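Local coordinates for protein probable acetyltransferase (Pseudomonas aeruginosa PAO1, PDB 2EUI) that probably transfers an acyl group, perhaps acetyl from acetyl-CoA, to an acceptor that has not been identified, at residues A[52-56]-A[57-61]; A[93-96]-A[97-101]. All coordinates share one frame; numbering follows the deposited sequence.

Interaction 1. Residues A[52-56]-A[57-61]; sequences ALADE and EDRLL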
ATOM      1  N   ALA A  52      -3.037 -18.648  11.816  1.00 27.21           N
ATOM      2  CA  ALA A  52      -4.036 -19.325  12.651  1.00 29.42           C
ATOM      3  C   ALA A  52      -3.562 -20.766  12.827  1.00 30.14           C
ATOM      4  O   ALA A  52      -3.527 -21.536  11.860  1.00 29.76           O
ATOM      5  CB  ALA A  52      -5.417 -19.304  11.976  1.00 29.66           C
ATOM      6  N   LEU A  53      -3.193 -21.124  14.056  1.00 30.66           N
ATOM      7  CA  LEU A  53      -2.705 -22.475  14.344  1.00 31.33           C
ATOM      8  C   LEU A  53      -3.628 -23.274  15.261  1.00 32.73           C
ATOM      9  O   LEU A  53      -4.151 -22.744  16.247  1.00 33.39           O
ATOM     10  CB  LEU A  53      -1.319 -22.405  14.984  1.00 27.94           C
ATOM     11  CG  LEU A  53      -0.303 -21.461  14.343  1.00 27.16           C
ATOM     12  CD1 LEU A  53       1.089 -21.728  14.931  1.00 23.13           C
ATOM     13  CD2 LEU A  53      -0.306 -21.648  12.823  1.00 27.11           C
ATOM     14  N   ALA A  54      -3.826 -24.549  14.932  1.00 33.58           N
ATOM     15  CA  ALA A  54      -4.670 -25.430  15.740  1.00 34.82           C
ATOM     16  C   ALA A  54      -4.026 -25.516  17.121  1.00 36.19           C
ATOM     17  O   ALA A  54      -2.800 -25.529  17.227  1.00 35.53           O
ATOM     18  CB  ALA A  54      -4.744 -26.803  15.107  1.00 34.28           C
ATOM     19  N   ASP A  55      -4.838 -25.581  18.175  1.00 36.95           N
ATOM     20  CA  ASP A  55      -4.289 -25.622  19.528  1.00 39.91           C
ATOM     21  C   ASP A  55      -3.271 -26.736  19.741  1.00 40.60           C
ATOM     22  O   ASP A  55      -2.175 -26.488  20.256  1.00 40.43           O
ATOM     23  CB  ASP A  55      -5.399 -25.752  20.580  1.00 43.09           C
ATOM     24  CG  ASP A  55      -4.975 -25.212  21.961  1.00 45.01           C
ATOM     25  OD1 ASP A  55      -3.775 -24.890  22.131  1.00 46.24           O
ATOM     26  OD2 ASP A  55      -5.844 -25.114  22.865  1.00 46.30           O
ATOM     27  N   GLU A  56      -3.621 -27.959  19.359  1.00 41.71           N
ATOM     28  CA  GLU A  56      -2.688 -29.068  19.541  1.00 43.56           C
ATOM     29  C   GLU A  56      -1.332 -28.762  18.906  1.00 43.70           C
ATOM     30  O   GLU A  56      -0.451 -28.193  19.556  1.00 43.49           O
ATOM     31  CB  GLU A  56      -3.253 -30.368  18.951  1.00 45.92           C
ATOM     32  CG  GLU A  56      -2.253 -31.534  18.940  1.00 48.59           C
ATOM     33  CD  GLU A  56      -2.766 -32.781  19.657  1.00 50.67           C
ATOM     34  OE1 GLU A  56      -3.840 -32.711  20.300  1.00 51.13           O
ATOM     35  OE2 GLU A  56      -2.090 -33.837  19.589  1.00 51.93           O
ATOM     36  N   GLU A  57      -1.176 -29.123  17.632  1.00 43.79           N
ATOM     37  CA  GLU A  57       0.087 -28.912  16.922  1.00 43.70           C
ATOM     38  C   GLU A  57       0.221 -27.612  16.133  1.00 42.87           C
ATOM     39  O   GLU A  57      -0.674 -26.756  16.128  1.00 41.87           O
ATOM     40  CB  GLU A  57       0.379 -30.094  15.981  1.00 44.00           C
ATOM     41  CG  GLU A  57      -0.787 -31.054  15.742  1.00 46.57           C
ATOM     42  CD  GLU A  57      -2.018 -30.388  15.137  1.00 47.84           C
ATOM     43  OE1 GLU A  57      -1.870 -29.324  14.495  1.00 49.32           O
ATOM     44  OE2 GLU A  57      -3.129 -30.948  15.294  1.00 48.09           O
ATOM     45  N   ASP A  58       1.368 -27.475  15.472  1.00 41.54           N
ATOM     46  CA  ASP A  58       1.652 -26.302  14.664  1.00 40.76           C
ATOM     47  C   ASP A  58       1.227 -26.544  13.220  1.00 39.41           C
ATOM     48  O   ASP A  58       2.064 -26.581  12.320  1.00 39.95           O
ATOM     49  CB  ASP A  58       3.155 -25.955  14.699  1.00 42.32           C
ATOM     50  CG  ASP A  58       3.618 -25.436  16.061  1.00 43.59           C
ATOM     51  OD1 ASP A  58       2.984 -24.498  16.591  1.00 44.76           O
ATOM     52  OD2 ASP A  58       4.623 -25.957  16.594  1.00 43.28           O
ATOM     53  N   ARG A  59      -0.066 -26.731  12.985  1.00 37.64           N
ATOM     54  CA  ARG A  59      -0.504 -26.917  11.615  1.00 35.88           C
ATOM     55  C   ARG A  59      -1.283 -25.672  11.188  1.00 34.92           C
ATOM     56  O   ARG A  59      -2.260 -25.265  11.807  1.00 35.13           O
ATOM     57  CB  ARG A  59      -1.307 -28.217  11.465  1.00 34.49           C
ATOM     58  CG  ARG A  59      -2.801 -28.102  11.442  1.00 34.47           C
ATOM     59  CD  ARG A  59      -3.385 -29.274  10.649  1.00 34.92           C
ATOM     60  NE  ARG A  59      -4.814 -29.112  10.390  1.00 34.49           N
ATOM     61  CZ  ARG A  59      -5.745 -29.230  11.325  1.00 35.36           C
ATOM     62  NH1 ARG A  59      -5.393 -29.519  12.577  1.00 35.29           N
ATOM     63  NH2 ARG A  59      -7.024 -29.048  11.013  1.00 35.34           N
ATOM     64  N   LEU A  60      -0.788 -25.045  10.134  1.00 34.43           N
ATOM     65  CA  LEU A  60      -1.360 -23.827   9.592  1.00 33.77           C
ATOM     66  C   LEU A  60      -2.765 -24.025   8.995  1.00 33.29           C
ATOM     67  O   LEU A  60      -2.930 -24.676   7.960  1.00 32.69           O
ATOM     68  CB  LEU A  60      -0.390 -23.290   8.540  1.00 34.75           C
ATOM     69  CG  LEU A  60      -0.435 -21.836   8.096  1.00 35.58           C
ATOM     70  CD1 LEU A  60      -0.306 -20.901   9.306  1.00 35.92           C
ATOM     71  CD2 LEU A  60       0.700 -21.619   7.097  1.00 35.82           C
ATOM     72  N   LEU A  61      -3.772 -23.444   9.647  1.00 32.54           N
ATOM     73  CA  LEU A  61      -5.162 -23.561   9.200  1.00 30.85           C
ATOM     74  C   LEU A  61      -5.484 -22.436   8.243  1.00 31.32           C
ATOM     75  O   LEU A  61      -6.385 -22.539   7.405  1.00 32.20           O
ATOM     76  CB  LEU A  61      -6.109 -23.493  10.399  1.00 28.83           C
ATOM     77  CG  LEU A  61      -5.772 -24.438  11.562  1.00 28.48           C
ATOM     78  CD1 LEU A  61      -6.460 -23.951  12.807  1.00 27.58           C
ATOM     79  CD2 LEU A  61      -6.176 -25.869  11.228  1.00 26.16           C
TER
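L53 and L60 face each other as a non-hydrogen-bonded pair in the antiparallel beta hairpin formed by strands 48-53 and 60-71 of the GNAT sheet. Compact packing belongs to the strand end. CD2 of L53 meets CD1 of L60 at 3.6 Å, two methyl branches approaching at a slant; with CG of L60 anti to its backbone N (chi1 -160°) and that of L53 beside its own, the branches come together over the same face. Both leucines occupy this one face of the sheet, where L60 continues onto L13, L14 and L17 of helix 11-24. One step along, the L61 amide ties the two strands together by donating to A52 O over 2.9 Å, in a nearly straight bond (164°) that meets the carbonyl end-on. CD1 of L61 also reaches CB of A54 at 4.0 Å.

Toward the tip, residues 55-58 are exposed and the holds become sparse. A weak backbone bond runs from R59 N to E57 O at 3.2 Å, and R2 of strand 2-5 hydrogen-bonds through NH2 to A54 O. The guanidinium of R59 bridges the two regimes. CD2 of L61 lies over one of its faces, offset toward the rim, whereas OE2 of E57 lies in the guanidinium plane, at its edge: a long salt bridge, with R59 NH1 3.8 Å from E57 OE2.

Interaction 2. Residues A[93-96]-A[97-101]; sequences QLVA and DHLLQ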
ATOM      1  N   GLN A  93     -14.799 -19.561   6.969  1.00 38.77           N
ATOM      2  CA  GLN A  93     -15.336 -18.534   7.864  1.00 39.30           C
ATOM      3  C   GLN A  93     -14.791 -18.522   9.294  1.00 38.86           C
ATOM      4  O   GLN A  93     -14.236 -17.511   9.739  1.00 38.95           O
ATOM      5  CB  GLN A  93     -16.864 -18.624   7.890  1.00 39.84           C
ATOM      6  CG  GLN A  93     -17.533 -17.585   8.780  1.00 41.97           C
ATOM      7  CD  GLN A  93     -18.930 -17.225   8.296  1.00 43.30           C
ATOM      8  OE1 GLN A  93     -19.692 -18.095   7.853  1.00 43.84           O
ATOM      9  NE2 GLN A  93     -19.275 -15.941   8.383  1.00 42.73           N
ATOM     10  N   LEU A  94     -14.958 -19.624  10.019  1.00 37.28           N
ATOM     11  CA  LEU A  94     -14.459 -19.702  11.388  1.00 35.74           C
ATOM     12  C   LEU A  94     -13.023 -19.157  11.534  1.00 34.85           C
ATOM     13  O   LEU A  94     -12.741 -18.355  12.430  1.00 34.06           O
ATOM     14  CB  LEU A  94     -14.511 -21.154  11.869  1.00 35.59           C
ATOM     15  CG  LEU A  94     -13.814 -21.445  13.201  1.00 36.52           C
ATOM     16  CD1 LEU A  94     -14.376 -20.536  14.283  1.00 36.60           C
ATOM     17  CD2 LEU A  94     -14.009 -22.910  13.572  1.00 36.73           C
ATOM     18  N   VAL A  95     -12.127 -19.590  10.647  1.00 33.19           N
ATOM     19  CA  VAL A  95     -10.723 -19.175  10.677  1.00 30.59           C
ATOM     20  C   VAL A  95     -10.465 -17.807  10.057  1.00 31.12           C
ATOM     21  O   VAL A  95      -9.688 -17.007  10.599  1.00 30.17           O
ATOM     22  CB  VAL A  95      -9.820 -20.234   9.985  1.00 29.16           C
ATOM     23  CG1 VAL A  95      -8.442 -19.644   9.661  1.00 28.16           C
ATOM     24  CG2 VAL A  95      -9.663 -21.440  10.906  1.00 27.70           C
ATOM     25  N   ALA A  96     -11.096 -17.542   8.916  1.00 30.82           N
ATOM     26  CA  ALA A  96     -10.934 -16.257   8.248  1.00 29.56           C
ATOM     27  C   ALA A  96     -11.244 -15.167   9.270  1.00 30.39           C
ATOM     28  O   ALA A  96     -10.534 -14.166   9.362  1.00 31.78           O
ATOM     29  CB  ALA A  96     -11.887 -16.159   7.069  1.00 28.13           C
ATOM     30  N   ASP A  97     -12.298 -15.389  10.051  1.00 31.89           N
ATOM     31  CA  ASP A  97     -12.743 -14.446  11.077  1.00 32.70           C
ATOM     32  C   ASP A  97     -11.704 -14.104  12.132  1.00 32.90           C
ATOM     33  O   ASP A  97     -11.294 -12.949  12.253  1.00 33.64           O
ATOM     34  CB  ASP A  97     -13.986 -14.984  11.778  1.00 34.57           C
ATOM     35  CG  ASP A  97     -15.264 -14.412  11.211  1.00 36.55           C
ATOM     36  OD1 ASP A  97     -15.489 -14.539   9.985  1.00 36.23           O
ATOM     37  OD2 ASP A  97     -16.046 -13.839  12.004  1.00 38.21           O
ATOM     38  N   HIS A  98     -11.300 -15.101  12.912  1.00 31.27           N
ATOM     39  CA  HIS A  98     -10.317 -14.884  13.958  1.00 30.18           C
ATOM     40  C   HIS A  98      -9.146 -14.084  13.437  1.00 27.62           C
ATOM     41  O   HIS A  98      -8.623 -13.215  14.128  1.00 28.53           O
ATOM     42  CB  HIS A  98      -9.824 -16.218  14.507  1.00 33.08           C
ATOM     43  CG  HIS A  98     -10.835 -16.930  15.347  1.00 36.29           C
ATOM     44  ND1 HIS A  98     -11.302 -16.419  16.538  1.00 37.05           N
ATOM     45  CD2 HIS A  98     -11.478 -18.108  15.162  1.00 37.34           C
ATOM     46  CE1 HIS A  98     -12.189 -17.250  17.053  1.00 38.08           C
ATOM     47  NE2 HIS A  98     -12.314 -18.283  16.238  1.00 38.45           N
ATOM     48  N   LEU A  99      -8.729 -14.380  12.215  1.00 24.96           N
ATOM     49  CA  LEU A  99      -7.615 -13.668  11.625  1.00 24.55           C
ATOM     50  C   LEU A  99      -7.975 -12.199  11.450  1.00 25.76           C
ATOM     51  O   LEU A  99      -7.349 -11.315  12.042  1.00 24.74           O
ATOM     52  CB  LEU A  99      -7.257 -14.288  10.276  1.00 21.82           C
ATOM     53  CG  LEU A  99      -6.455 -15.588  10.342  1.00 19.83           C
ATOM     54  CD1 LEU A  99      -6.313 -16.151   8.952  1.00 18.65           C
ATOM     55  CD2 LEU A  99      -5.092 -15.336  10.966  1.00 17.29           C
ATOM     56  N   LEU A 100      -9.001 -11.952  10.643  1.00 26.75           N
ATOM     57  CA  LEU A 100      -9.463 -10.600  10.364  1.00 27.17           C
ATOM     58  C   LEU A 100      -9.744  -9.791  11.623  1.00 27.75           C
ATOM     59  O   LEU A 100      -9.426  -8.605  11.683  1.00 28.65           O
ATOM     60  CB  LEU A 100     -10.698 -10.656   9.463  1.00 26.93           C
ATOM     61  CG  LEU A 100     -10.401 -11.236   8.069  1.00 26.85           C
ATOM     62  CD1 LEU A 100     -11.679 -11.327   7.258  1.00 26.02           C
ATOM     63  CD2 LEU A 100      -9.361 -10.357   7.363  1.00 25.93           C
ATOM     64  N   GLN A 101     -10.327 -10.421  12.634  1.00 29.00           N
ATOM     65  CA  GLN A 101     -10.612  -9.715  13.872  1.00 30.20           C
ATOM     66  C   GLN A 101      -9.309  -9.336  14.557  1.00 28.64           C
ATOM     67  O   GLN A 101      -9.110  -8.190  14.946  1.00 29.53           O
ATOM     68  CB  GLN A 101     -11.432 -10.586  14.814  1.00 32.76           C
ATOM     69  CG  GLN A 101     -11.716  -9.922  16.146  1.00 36.46           C
ATOM     70  CD  GLN A 101     -11.701 -10.917  17.279  1.00 39.27           C
ATOM     71  OE1 GLN A 101     -10.707 -11.622  17.487  1.00 41.55           O
ATOM     72  NE2 GLN A 101     -12.799 -10.987  18.024  1.00 40.61           N
TER
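L94 carries its CG anti to the backbone N (chi1 170°), and H98, one turn on, turns its ring the other way, beside its own N (chi1 -72°), which brings leucine methyl and imidazole together on the outer side of an alpha-helix. This is the start of helix 92-109, the crossover of the beta-alpha-beta unit between strands 76-86 and 112-120. The two side chains approach at a slant, CD1 of L94 lying 3.6 Å from NE2 of H98. The ring also passes beside the L94 carbonyl, and the H98 side chain touches I3 of strand 2-5.

Another i to i+4 pair, V95 with L99, turns inward. These side chains run side by side in the same direction, with V95 CG1 and L99 CD1 4.2 Å apart, a relaxed apolar contact. Both are buried against the sheet: V95 rests on V86, L99 on Y50 and I84. L100 adds L81 to the same interface. On the exposed flank, Q93 and D97 also run alongside each other, CG of Q93 lying 3.9 Å from OD1 of D97.

In GNAT relatives the loop and first helical turn here receive the acetyl-CoA pyrophosphate; L94 falls where their motif usually has glycine, so whether that role is kept is open. Main-chain i to i+4 bonds run through these two turns: D97 N donates to Q93 O at 2.9 Å and L99 N to V95 O at 3.2 Å, while L100 N reaches A96 O at 3.0 Å, nearly straight (176°) and in the carbonyl plane.

Both interactions are local, yet they illustrate how position in a fold sets chemistry. Interaction 1 closes a hairpin at the surface, combining an apolar strand end with a charged, exposed tip; interaction 2 is a partly buried helical segment whose repeated i to i+4 bonds leave side chains to sort into an inner apolar row and an exposed outer side that mixes L94 with polar Q93, D97 and H98. They hold different elements, a strand connection and a crossover helix, but lie against each other, with centres about 14 Å apart. CB of A52 meets CG1 of V95 at 3.8 Å, and L61 CB approaches V95 CG2 at 4.1 Å, joining the inner row to the hairpin's strand end.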